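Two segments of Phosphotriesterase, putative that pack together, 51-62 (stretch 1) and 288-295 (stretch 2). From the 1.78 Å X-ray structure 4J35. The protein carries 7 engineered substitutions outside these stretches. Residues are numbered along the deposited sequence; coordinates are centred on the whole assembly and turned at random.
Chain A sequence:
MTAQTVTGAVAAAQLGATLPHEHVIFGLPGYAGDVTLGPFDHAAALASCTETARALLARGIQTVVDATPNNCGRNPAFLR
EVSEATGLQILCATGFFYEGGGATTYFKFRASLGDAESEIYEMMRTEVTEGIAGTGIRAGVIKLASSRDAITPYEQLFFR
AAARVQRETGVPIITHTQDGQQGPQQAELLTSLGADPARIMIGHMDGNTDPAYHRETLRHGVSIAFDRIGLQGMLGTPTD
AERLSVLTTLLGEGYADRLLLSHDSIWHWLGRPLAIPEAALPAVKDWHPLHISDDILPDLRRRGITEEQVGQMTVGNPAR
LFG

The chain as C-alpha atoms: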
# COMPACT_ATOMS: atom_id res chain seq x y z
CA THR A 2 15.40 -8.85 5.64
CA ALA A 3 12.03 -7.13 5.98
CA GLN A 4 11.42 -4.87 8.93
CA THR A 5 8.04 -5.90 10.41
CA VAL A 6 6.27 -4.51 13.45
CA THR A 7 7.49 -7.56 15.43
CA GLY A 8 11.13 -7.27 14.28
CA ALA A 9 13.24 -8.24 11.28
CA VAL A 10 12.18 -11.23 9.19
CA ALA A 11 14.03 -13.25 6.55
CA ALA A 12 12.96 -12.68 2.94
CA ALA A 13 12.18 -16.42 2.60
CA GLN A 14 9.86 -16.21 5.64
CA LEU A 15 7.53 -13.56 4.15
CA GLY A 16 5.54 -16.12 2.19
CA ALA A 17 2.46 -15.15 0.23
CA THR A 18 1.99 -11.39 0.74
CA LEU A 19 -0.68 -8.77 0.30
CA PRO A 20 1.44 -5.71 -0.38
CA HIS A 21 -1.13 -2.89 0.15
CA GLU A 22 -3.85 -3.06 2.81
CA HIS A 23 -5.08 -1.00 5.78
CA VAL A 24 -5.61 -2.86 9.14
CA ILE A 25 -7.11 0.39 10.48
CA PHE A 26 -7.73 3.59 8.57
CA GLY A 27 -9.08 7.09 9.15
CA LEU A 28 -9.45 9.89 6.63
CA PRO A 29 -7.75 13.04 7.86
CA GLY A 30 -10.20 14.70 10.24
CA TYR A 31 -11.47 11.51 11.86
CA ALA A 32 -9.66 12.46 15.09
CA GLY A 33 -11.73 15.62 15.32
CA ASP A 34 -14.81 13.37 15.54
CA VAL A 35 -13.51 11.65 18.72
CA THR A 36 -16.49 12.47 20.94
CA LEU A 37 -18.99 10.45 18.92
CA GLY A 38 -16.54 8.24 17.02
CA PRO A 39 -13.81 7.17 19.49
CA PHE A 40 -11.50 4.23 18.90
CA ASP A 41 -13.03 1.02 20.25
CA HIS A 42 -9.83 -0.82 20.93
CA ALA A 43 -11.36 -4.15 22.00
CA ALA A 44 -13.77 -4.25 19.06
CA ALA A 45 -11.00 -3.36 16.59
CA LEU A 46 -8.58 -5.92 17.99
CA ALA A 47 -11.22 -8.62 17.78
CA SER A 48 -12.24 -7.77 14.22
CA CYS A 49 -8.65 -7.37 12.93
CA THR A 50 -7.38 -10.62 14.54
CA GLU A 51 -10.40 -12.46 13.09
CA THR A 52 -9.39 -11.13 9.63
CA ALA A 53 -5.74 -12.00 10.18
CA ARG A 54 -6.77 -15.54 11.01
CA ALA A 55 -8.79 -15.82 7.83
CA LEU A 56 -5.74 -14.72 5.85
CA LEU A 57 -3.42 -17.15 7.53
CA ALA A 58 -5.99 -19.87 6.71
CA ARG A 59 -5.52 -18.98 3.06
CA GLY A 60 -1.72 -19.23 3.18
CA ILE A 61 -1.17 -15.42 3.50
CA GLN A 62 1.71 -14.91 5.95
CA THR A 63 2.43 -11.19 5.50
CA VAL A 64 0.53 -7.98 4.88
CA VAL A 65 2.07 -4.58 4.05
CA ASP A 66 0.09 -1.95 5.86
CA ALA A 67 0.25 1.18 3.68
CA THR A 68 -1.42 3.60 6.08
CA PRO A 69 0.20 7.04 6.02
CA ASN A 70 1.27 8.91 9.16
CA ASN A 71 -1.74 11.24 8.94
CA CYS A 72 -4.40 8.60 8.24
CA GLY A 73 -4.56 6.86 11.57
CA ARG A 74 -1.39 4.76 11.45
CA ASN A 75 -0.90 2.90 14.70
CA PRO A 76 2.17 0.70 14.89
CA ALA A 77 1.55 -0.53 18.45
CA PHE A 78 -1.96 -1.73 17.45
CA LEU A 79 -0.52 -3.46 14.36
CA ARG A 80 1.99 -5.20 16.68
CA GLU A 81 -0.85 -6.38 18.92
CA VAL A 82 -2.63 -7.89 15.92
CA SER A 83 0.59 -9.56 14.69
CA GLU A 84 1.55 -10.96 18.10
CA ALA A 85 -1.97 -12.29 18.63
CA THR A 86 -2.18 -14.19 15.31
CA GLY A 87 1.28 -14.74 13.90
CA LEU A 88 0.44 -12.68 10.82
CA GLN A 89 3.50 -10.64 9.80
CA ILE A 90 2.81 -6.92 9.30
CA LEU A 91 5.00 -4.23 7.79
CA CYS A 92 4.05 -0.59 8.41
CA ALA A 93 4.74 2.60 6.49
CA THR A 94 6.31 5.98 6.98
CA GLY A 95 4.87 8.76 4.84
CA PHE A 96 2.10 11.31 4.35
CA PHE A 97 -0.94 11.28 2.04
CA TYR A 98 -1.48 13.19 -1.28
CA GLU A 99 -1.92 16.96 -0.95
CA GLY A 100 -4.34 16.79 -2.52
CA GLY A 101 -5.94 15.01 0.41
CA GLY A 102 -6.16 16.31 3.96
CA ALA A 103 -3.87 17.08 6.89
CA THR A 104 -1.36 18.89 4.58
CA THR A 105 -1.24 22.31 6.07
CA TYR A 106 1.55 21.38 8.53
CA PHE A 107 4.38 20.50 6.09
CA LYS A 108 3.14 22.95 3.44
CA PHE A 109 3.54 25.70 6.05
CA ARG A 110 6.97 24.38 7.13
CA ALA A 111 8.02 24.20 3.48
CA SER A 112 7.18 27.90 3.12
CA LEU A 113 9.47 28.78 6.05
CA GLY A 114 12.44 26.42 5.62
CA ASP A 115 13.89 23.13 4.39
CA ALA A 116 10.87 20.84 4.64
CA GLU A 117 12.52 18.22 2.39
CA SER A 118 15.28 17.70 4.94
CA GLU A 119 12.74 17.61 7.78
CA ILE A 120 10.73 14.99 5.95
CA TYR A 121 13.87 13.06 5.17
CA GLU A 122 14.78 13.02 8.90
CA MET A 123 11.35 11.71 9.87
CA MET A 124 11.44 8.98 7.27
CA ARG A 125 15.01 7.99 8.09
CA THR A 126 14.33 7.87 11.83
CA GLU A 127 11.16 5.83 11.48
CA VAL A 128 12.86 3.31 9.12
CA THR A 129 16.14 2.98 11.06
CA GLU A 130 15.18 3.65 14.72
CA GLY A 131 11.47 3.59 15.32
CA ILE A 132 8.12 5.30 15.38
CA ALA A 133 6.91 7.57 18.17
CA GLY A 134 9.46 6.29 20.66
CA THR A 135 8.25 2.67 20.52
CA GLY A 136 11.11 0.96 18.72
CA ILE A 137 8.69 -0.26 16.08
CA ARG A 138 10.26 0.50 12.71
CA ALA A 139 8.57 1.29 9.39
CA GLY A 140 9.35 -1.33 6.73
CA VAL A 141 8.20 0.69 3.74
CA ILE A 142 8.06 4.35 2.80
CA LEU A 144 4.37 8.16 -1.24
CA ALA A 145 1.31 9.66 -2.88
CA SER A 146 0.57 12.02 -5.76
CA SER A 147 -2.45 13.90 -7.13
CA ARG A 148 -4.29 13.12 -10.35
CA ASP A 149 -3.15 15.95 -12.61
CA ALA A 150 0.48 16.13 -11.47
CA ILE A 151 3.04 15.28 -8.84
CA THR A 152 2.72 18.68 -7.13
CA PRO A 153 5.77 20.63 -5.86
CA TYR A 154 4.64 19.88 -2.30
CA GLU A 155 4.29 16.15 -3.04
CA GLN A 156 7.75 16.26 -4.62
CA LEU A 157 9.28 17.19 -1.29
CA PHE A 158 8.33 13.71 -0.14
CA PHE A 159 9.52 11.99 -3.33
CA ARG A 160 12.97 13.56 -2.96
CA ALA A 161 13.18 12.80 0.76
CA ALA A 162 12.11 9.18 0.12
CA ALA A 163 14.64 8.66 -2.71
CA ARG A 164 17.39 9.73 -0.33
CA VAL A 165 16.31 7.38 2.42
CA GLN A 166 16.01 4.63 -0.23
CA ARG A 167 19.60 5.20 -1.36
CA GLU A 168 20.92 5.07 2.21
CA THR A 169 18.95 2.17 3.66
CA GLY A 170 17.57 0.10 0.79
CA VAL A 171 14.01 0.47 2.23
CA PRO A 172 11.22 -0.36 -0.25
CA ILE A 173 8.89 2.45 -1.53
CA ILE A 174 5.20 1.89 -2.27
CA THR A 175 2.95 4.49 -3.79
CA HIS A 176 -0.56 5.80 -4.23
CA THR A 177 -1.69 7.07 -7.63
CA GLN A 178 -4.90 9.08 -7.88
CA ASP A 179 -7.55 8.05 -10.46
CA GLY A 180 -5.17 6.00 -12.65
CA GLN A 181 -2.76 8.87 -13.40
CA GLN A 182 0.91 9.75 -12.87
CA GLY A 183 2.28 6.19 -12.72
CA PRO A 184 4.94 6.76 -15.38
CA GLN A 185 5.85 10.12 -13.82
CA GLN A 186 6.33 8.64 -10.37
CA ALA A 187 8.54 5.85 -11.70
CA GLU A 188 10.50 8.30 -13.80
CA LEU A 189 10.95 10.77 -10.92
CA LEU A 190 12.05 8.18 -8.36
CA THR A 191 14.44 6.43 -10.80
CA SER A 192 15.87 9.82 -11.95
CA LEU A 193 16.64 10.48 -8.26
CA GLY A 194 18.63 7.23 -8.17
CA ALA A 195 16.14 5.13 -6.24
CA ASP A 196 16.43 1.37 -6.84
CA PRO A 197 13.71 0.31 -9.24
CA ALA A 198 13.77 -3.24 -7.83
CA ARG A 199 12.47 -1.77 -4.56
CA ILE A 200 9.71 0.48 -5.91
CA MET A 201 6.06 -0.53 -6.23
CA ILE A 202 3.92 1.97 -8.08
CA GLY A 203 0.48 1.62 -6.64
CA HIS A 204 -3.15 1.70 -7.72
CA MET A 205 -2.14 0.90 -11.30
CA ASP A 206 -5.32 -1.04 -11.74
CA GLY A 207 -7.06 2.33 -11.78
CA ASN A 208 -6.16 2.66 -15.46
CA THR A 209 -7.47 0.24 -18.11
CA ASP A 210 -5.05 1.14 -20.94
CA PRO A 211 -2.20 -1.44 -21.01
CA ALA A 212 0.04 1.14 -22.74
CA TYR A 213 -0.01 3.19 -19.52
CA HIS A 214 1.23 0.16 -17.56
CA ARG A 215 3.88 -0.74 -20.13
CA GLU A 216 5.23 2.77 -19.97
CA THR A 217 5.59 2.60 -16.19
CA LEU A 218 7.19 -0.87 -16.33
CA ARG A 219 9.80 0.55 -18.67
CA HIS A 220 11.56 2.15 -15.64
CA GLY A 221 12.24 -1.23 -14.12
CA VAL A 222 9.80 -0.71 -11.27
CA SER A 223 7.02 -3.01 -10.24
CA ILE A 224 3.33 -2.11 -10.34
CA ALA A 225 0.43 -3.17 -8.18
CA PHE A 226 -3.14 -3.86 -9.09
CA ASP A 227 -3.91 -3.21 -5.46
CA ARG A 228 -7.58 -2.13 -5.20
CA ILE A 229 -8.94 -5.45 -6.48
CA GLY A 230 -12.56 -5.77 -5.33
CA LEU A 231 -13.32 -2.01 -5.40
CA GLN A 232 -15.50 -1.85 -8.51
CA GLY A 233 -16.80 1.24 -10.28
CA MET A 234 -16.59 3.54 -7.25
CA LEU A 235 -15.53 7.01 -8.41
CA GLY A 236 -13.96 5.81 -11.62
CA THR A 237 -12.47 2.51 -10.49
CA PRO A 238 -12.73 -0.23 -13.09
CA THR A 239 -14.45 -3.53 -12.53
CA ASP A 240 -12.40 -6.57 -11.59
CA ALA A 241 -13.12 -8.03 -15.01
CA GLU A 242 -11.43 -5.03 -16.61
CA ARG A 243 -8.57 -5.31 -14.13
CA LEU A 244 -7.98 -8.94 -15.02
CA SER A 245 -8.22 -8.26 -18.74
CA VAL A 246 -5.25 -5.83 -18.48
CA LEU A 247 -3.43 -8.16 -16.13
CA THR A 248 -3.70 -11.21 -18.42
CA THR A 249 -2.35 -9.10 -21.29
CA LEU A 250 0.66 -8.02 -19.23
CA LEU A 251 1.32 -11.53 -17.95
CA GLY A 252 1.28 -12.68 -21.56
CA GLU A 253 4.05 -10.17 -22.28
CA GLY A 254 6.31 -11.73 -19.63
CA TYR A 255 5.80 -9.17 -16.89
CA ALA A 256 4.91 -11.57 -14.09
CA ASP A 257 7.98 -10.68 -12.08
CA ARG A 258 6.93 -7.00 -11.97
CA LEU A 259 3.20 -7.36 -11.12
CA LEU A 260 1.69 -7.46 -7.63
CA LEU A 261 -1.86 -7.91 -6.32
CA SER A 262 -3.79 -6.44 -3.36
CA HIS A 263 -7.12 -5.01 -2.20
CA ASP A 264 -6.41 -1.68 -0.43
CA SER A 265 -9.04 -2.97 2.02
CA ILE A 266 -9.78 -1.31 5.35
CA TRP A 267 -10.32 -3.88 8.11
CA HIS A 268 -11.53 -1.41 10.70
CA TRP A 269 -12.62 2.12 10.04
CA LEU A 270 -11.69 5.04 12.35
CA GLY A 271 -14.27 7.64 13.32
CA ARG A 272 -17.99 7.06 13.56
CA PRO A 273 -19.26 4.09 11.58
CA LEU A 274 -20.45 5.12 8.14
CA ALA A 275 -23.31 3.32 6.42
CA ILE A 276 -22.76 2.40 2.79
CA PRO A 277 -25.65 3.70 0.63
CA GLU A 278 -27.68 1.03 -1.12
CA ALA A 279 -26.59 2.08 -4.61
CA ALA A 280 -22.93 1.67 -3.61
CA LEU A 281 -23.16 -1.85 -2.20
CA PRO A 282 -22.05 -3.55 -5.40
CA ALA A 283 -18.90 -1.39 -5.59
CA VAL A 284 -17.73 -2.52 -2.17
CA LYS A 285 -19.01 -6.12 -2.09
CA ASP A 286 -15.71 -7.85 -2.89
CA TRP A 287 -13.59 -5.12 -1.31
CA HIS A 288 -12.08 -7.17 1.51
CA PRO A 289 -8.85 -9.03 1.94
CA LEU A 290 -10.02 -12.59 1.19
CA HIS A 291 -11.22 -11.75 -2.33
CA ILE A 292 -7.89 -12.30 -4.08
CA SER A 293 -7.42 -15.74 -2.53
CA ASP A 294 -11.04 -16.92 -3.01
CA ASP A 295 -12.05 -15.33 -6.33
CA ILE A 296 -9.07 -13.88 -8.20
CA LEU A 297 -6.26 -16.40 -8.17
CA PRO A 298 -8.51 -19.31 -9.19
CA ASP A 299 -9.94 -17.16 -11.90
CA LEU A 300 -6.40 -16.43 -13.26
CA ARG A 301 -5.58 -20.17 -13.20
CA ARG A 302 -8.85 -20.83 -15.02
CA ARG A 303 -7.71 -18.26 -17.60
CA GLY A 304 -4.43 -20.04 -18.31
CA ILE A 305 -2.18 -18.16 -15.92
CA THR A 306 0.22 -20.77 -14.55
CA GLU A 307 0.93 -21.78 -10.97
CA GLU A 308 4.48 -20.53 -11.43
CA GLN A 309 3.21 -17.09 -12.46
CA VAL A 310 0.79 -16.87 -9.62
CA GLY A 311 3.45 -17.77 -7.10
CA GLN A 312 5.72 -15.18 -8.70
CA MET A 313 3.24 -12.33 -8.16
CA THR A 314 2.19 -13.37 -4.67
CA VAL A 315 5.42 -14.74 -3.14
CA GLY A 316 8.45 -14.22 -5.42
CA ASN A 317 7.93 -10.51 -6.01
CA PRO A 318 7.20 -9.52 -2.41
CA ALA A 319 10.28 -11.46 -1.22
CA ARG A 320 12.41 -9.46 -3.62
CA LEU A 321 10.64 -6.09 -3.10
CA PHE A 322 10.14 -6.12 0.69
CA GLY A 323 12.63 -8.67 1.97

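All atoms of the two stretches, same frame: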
# COMPACT_ATOMS: atom_id res chain seq x y z
N GLU A 51 -9.52 -11.56 13.83
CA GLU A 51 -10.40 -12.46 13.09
C GLU A 51 -9.96 -12.45 11.60
O GLU A 51 -9.79 -13.51 10.96
CB GLU A 51 -11.85 -11.99 13.30
CG GLU A 51 -12.97 -12.90 12.80
CD GLU A 51 -13.24 -14.12 13.70
OE1 GLU A 51 -12.50 -14.30 14.70
OE2 GLU A 51 -14.19 -14.89 13.40
N THR A 52 -9.74 -11.26 11.05
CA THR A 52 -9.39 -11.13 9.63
C THR A 52 -8.00 -11.71 9.38
O THR A 52 -7.77 -12.43 8.39
CB THR A 52 -9.45 -9.66 9.18
OG1 THR A 52 -10.81 -9.23 9.17
CG2 THR A 52 -8.85 -9.48 7.76
N ALA A 53 -7.08 -11.43 10.29
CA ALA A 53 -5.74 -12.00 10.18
C ALA A 53 -5.81 -13.52 10.17
O ALA A 53 -5.08 -14.20 9.46
CB ALA A 53 -4.86 -11.54 11.32
N ARG A 54 -6.67 -14.09 11.00
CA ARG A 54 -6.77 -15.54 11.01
C ARG A 54 -7.29 -16.08 9.70
O ARG A 54 -6.85 -17.14 9.26
CB ARG A 54 -7.67 -16.01 12.15
CG ARG A 54 -7.00 -15.85 13.45
CD ARG A 54 -7.86 -16.27 14.65
NE ARG A 54 -7.22 -15.83 15.89
CZ ARG A 54 -6.00 -16.18 16.26
NH1 ARG A 54 -5.28 -17.00 15.52
NH2 ARG A 54 -5.48 -15.72 17.39
N ALA A 55 -8.26 -15.40 9.11
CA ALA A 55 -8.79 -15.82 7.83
C ALA A 55 -7.71 -15.78 6.74
O ALA A 55 -7.70 -16.60 5.81
CB ALA A 55 -9.96 -14.96 7.45
N LEU A 56 -6.81 -14.83 6.83
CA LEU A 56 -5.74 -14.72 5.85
C LEU A 56 -4.75 -15.84 6.03
O LEU A 56 -4.36 -16.50 5.08
CB LEU A 56 -5.05 -13.34 5.96
CG LEU A 56 -5.88 -12.18 5.43
CD1 LEU A 56 -5.24 -10.78 5.78
CD2 LEU A 56 -6.03 -12.30 3.92
N LEU A 57 -4.32 -16.06 7.26
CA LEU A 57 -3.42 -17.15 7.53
C LEU A 57 -4.02 -18.50 7.05
O LEU A 57 -3.31 -19.35 6.51
CB LEU A 57 -3.10 -17.21 9.02
CG LEU A 57 -2.20 -16.11 9.56
CD1 LEU A 57 -2.32 -16.07 11.07
CD2 LEU A 57 -0.75 -16.38 9.16
N ALA A 58 -5.33 -18.67 7.21
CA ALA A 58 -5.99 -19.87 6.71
C ALA A 58 -5.81 -20.00 5.20
O ALA A 58 -5.84 -21.09 4.64
CB ALA A 58 -7.49 -19.85 7.06
N ARG A 59 -5.60 -18.89 4.51
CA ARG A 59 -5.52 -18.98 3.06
C ARG A 59 -4.07 -19.04 2.57
O ARG A 59 -3.80 -18.99 1.38
CB ARG A 59 -6.30 -17.83 2.44
CG ARG A 59 -7.82 -17.98 2.61
CD ARG A 59 -8.51 -16.66 2.40
NE ARG A 59 -9.96 -16.81 2.27
CZ ARG A 59 -10.77 -17.13 3.27
NH1 ARG A 59 -10.27 -17.38 4.48
NH2 ARG A 59 -12.07 -17.25 3.05
N GLY A 60 -3.13 -19.17 3.51
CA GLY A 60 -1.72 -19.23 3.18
C GLY A 60 -1.03 -17.86 3.20
O GLY A 60 0.19 -17.79 3.00
N ILE A 61 -1.78 -16.78 3.43
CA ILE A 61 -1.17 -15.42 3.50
C ILE A 61 -0.40 -15.26 4.81
O ILE A 61 -0.98 -15.31 5.89
CB ILE A 61 -2.19 -14.28 3.41
CG1 ILE A 61 -3.05 -14.38 2.14
CG2 ILE A 61 -1.46 -12.89 3.46
CD1 ILE A 61 -2.29 -14.34 0.91
N GLN A 62 0.91 -15.05 4.73
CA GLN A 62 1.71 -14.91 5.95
C GLN A 62 2.16 -13.49 6.27
O GLN A 62 2.65 -13.24 7.38
CB GLN A 62 2.94 -15.78 5.86
CG GLN A 62 2.58 -17.28 5.85
CD GLN A 62 3.78 -18.12 5.58
OE1 GLN A 62 3.92 -18.66 4.48
NE2 GLN A 62 4.66 -18.24 6.57
N HIS A 288 -12.52 -6.64 0.23
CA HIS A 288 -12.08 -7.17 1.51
C HIS A 288 -10.97 -8.14 1.26
O HIS A 288 -10.80 -8.65 0.16
CB HIS A 288 -13.27 -7.89 2.20
CG HIS A 288 -13.75 -9.09 1.45
ND1 HIS A 288 -13.13 -10.31 1.54
CD2 HIS A 288 -14.76 -9.24 0.56
CE1 HIS A 288 -13.76 -11.18 0.76
NE2 HIS A 288 -14.75 -10.54 0.14
N PRO A 289 -10.14 -8.39 2.27
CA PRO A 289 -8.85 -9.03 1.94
C PRO A 289 -8.83 -10.52 1.62
O PRO A 289 -7.76 -11.09 1.43
CB PRO A 289 -8.02 -8.77 3.19
CG PRO A 289 -9.03 -8.59 4.28
CD PRO A 289 -10.16 -7.86 3.64
N LEU A 290 -9.98 -11.18 1.56
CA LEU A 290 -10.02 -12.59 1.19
C LEU A 290 -10.37 -12.80 -0.28
O LEU A 290 -10.41 -13.94 -0.77
CB LEU A 290 -11.13 -13.30 2.07
CG LEU A 290 -11.06 -12.92 3.54
CD1 LEU A 290 -12.22 -13.60 4.33
CD2 LEU A 290 -9.76 -13.34 4.15
N HIS A 291 -10.74 -11.72 -0.95
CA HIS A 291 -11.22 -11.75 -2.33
C HIS A 291 -10.15 -12.26 -3.31
O HIS A 291 -10.46 -13.04 -4.21
CB HIS A 291 -11.69 -10.34 -2.69
CG HIS A 291 -12.05 -10.14 -4.13
ND1 HIS A 291 -12.85 -11.00 -4.83
CD2 HIS A 291 -11.74 -9.13 -4.98
CE1 HIS A 291 -13.02 -10.54 -6.06
NE2 HIS A 291 -12.34 -9.41 -6.18
N ILE A 292 -8.88 -11.96 -3.07
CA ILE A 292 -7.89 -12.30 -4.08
C ILE A 292 -7.69 -13.82 -4.00
O ILE A 292 -7.79 -14.53 -5.00
CB ILE A 292 -6.57 -11.55 -3.91
CG1 ILE A 292 -6.72 -10.20 -4.58
CG2 ILE A 292 -5.44 -12.37 -4.52
CD1 ILE A 292 -5.59 -9.20 -4.25
N SER A 293 -7.50 -14.31 -2.78
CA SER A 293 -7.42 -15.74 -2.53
C SER A 293 -8.63 -16.53 -3.04
O SER A 293 -8.46 -17.56 -3.71
CB SER A 293 -7.19 -16.02 -1.06
OG SER A 293 -6.03 -15.37 -0.58
N ASP A 294 -9.86 -16.10 -2.71
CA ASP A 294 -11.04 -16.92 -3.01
C ASP A 294 -11.55 -16.80 -4.45
O ASP A 294 -12.13 -17.76 -4.97
CB ASP A 294 -12.24 -16.58 -2.07
CG ASP A 294 -11.95 -16.84 -0.62
OD1 ASP A 294 -10.89 -17.42 -0.33
OD2 ASP A 294 -12.81 -16.51 0.23
N ASP A 295 -11.39 -15.62 -5.06
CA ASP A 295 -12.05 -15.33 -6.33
C ASP A 295 -11.02 -15.09 -7.46
O ASP A 295 -11.18 -15.56 -8.59
CB ASP A 295 -12.89 -14.09 -6.25
CG ASP A 295 -14.00 -14.20 -5.21
OD1 ASP A 295 -14.66 -15.26 -5.22
OD2 ASP A 295 -14.13 -13.24 -4.42
O HOH W 1 -4.11 -17.04 -1.14

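R59, following the helix of stretch 1, uses all three guanidinium nitrogens, two to join the stretches and one to hold on to its own helix. R59 NE donates to D294 OD1 at 2.8 Å and R59 NH2 to D294 OD2 at 3.0 Å, a two-pronged salt bridge that matches one edge of the guanidinium to the carboxylate, while R59 NH1 turns back to its own helix and donates to A55 O at 3.0 Å. With chi2 and chi3 both t, the chain is extended. L290 CB lies over one face of the guanidinium, 3.7 Å from R59 NE, so the charged group is bonded in its plane and covered by carbon on that face. S293 CB lies at the edge, near the guanidinium plane, 3.8 Å from R59 CD. D294 leaves its CA sideways, yet its carboxylate comes nearer and meets the arginine at the exposed margin.

Beside this polar clasp lies an apolar patch. L290 CD2 sits 3.7 Å from A55 CB and 3.9 Å from L56 CD2; the small alanine, pointing toward stretch 2, lets the leucine come close to the helix. Buried L56 also brings CD2 to 3.3 Å from P289 O and 4.1 Å from P289 CB. One turn earlier, T52 offers its methyl, CG2 lying 3.6 Å from P289 CG, while its hydroxyl is hydrogen-bonded elsewhere in the structure.

S293 points toward stretch 1, and its small side chain fits beside R59 and I61, with OG 4.2 Å from I61 CD1. A water links the stretches here, 2.6 Å from S293 OG and donating to R59 O at 3.2 Å.

H288 helps shape the partner surface: its ND1 accepts from L290 N at 3.3 Å, a capping bond at the turn that leads into the helix; the type I turn runs from H288 to H291 and presents P289 and L290. In all, 377 Å² is buried, summed over both sides.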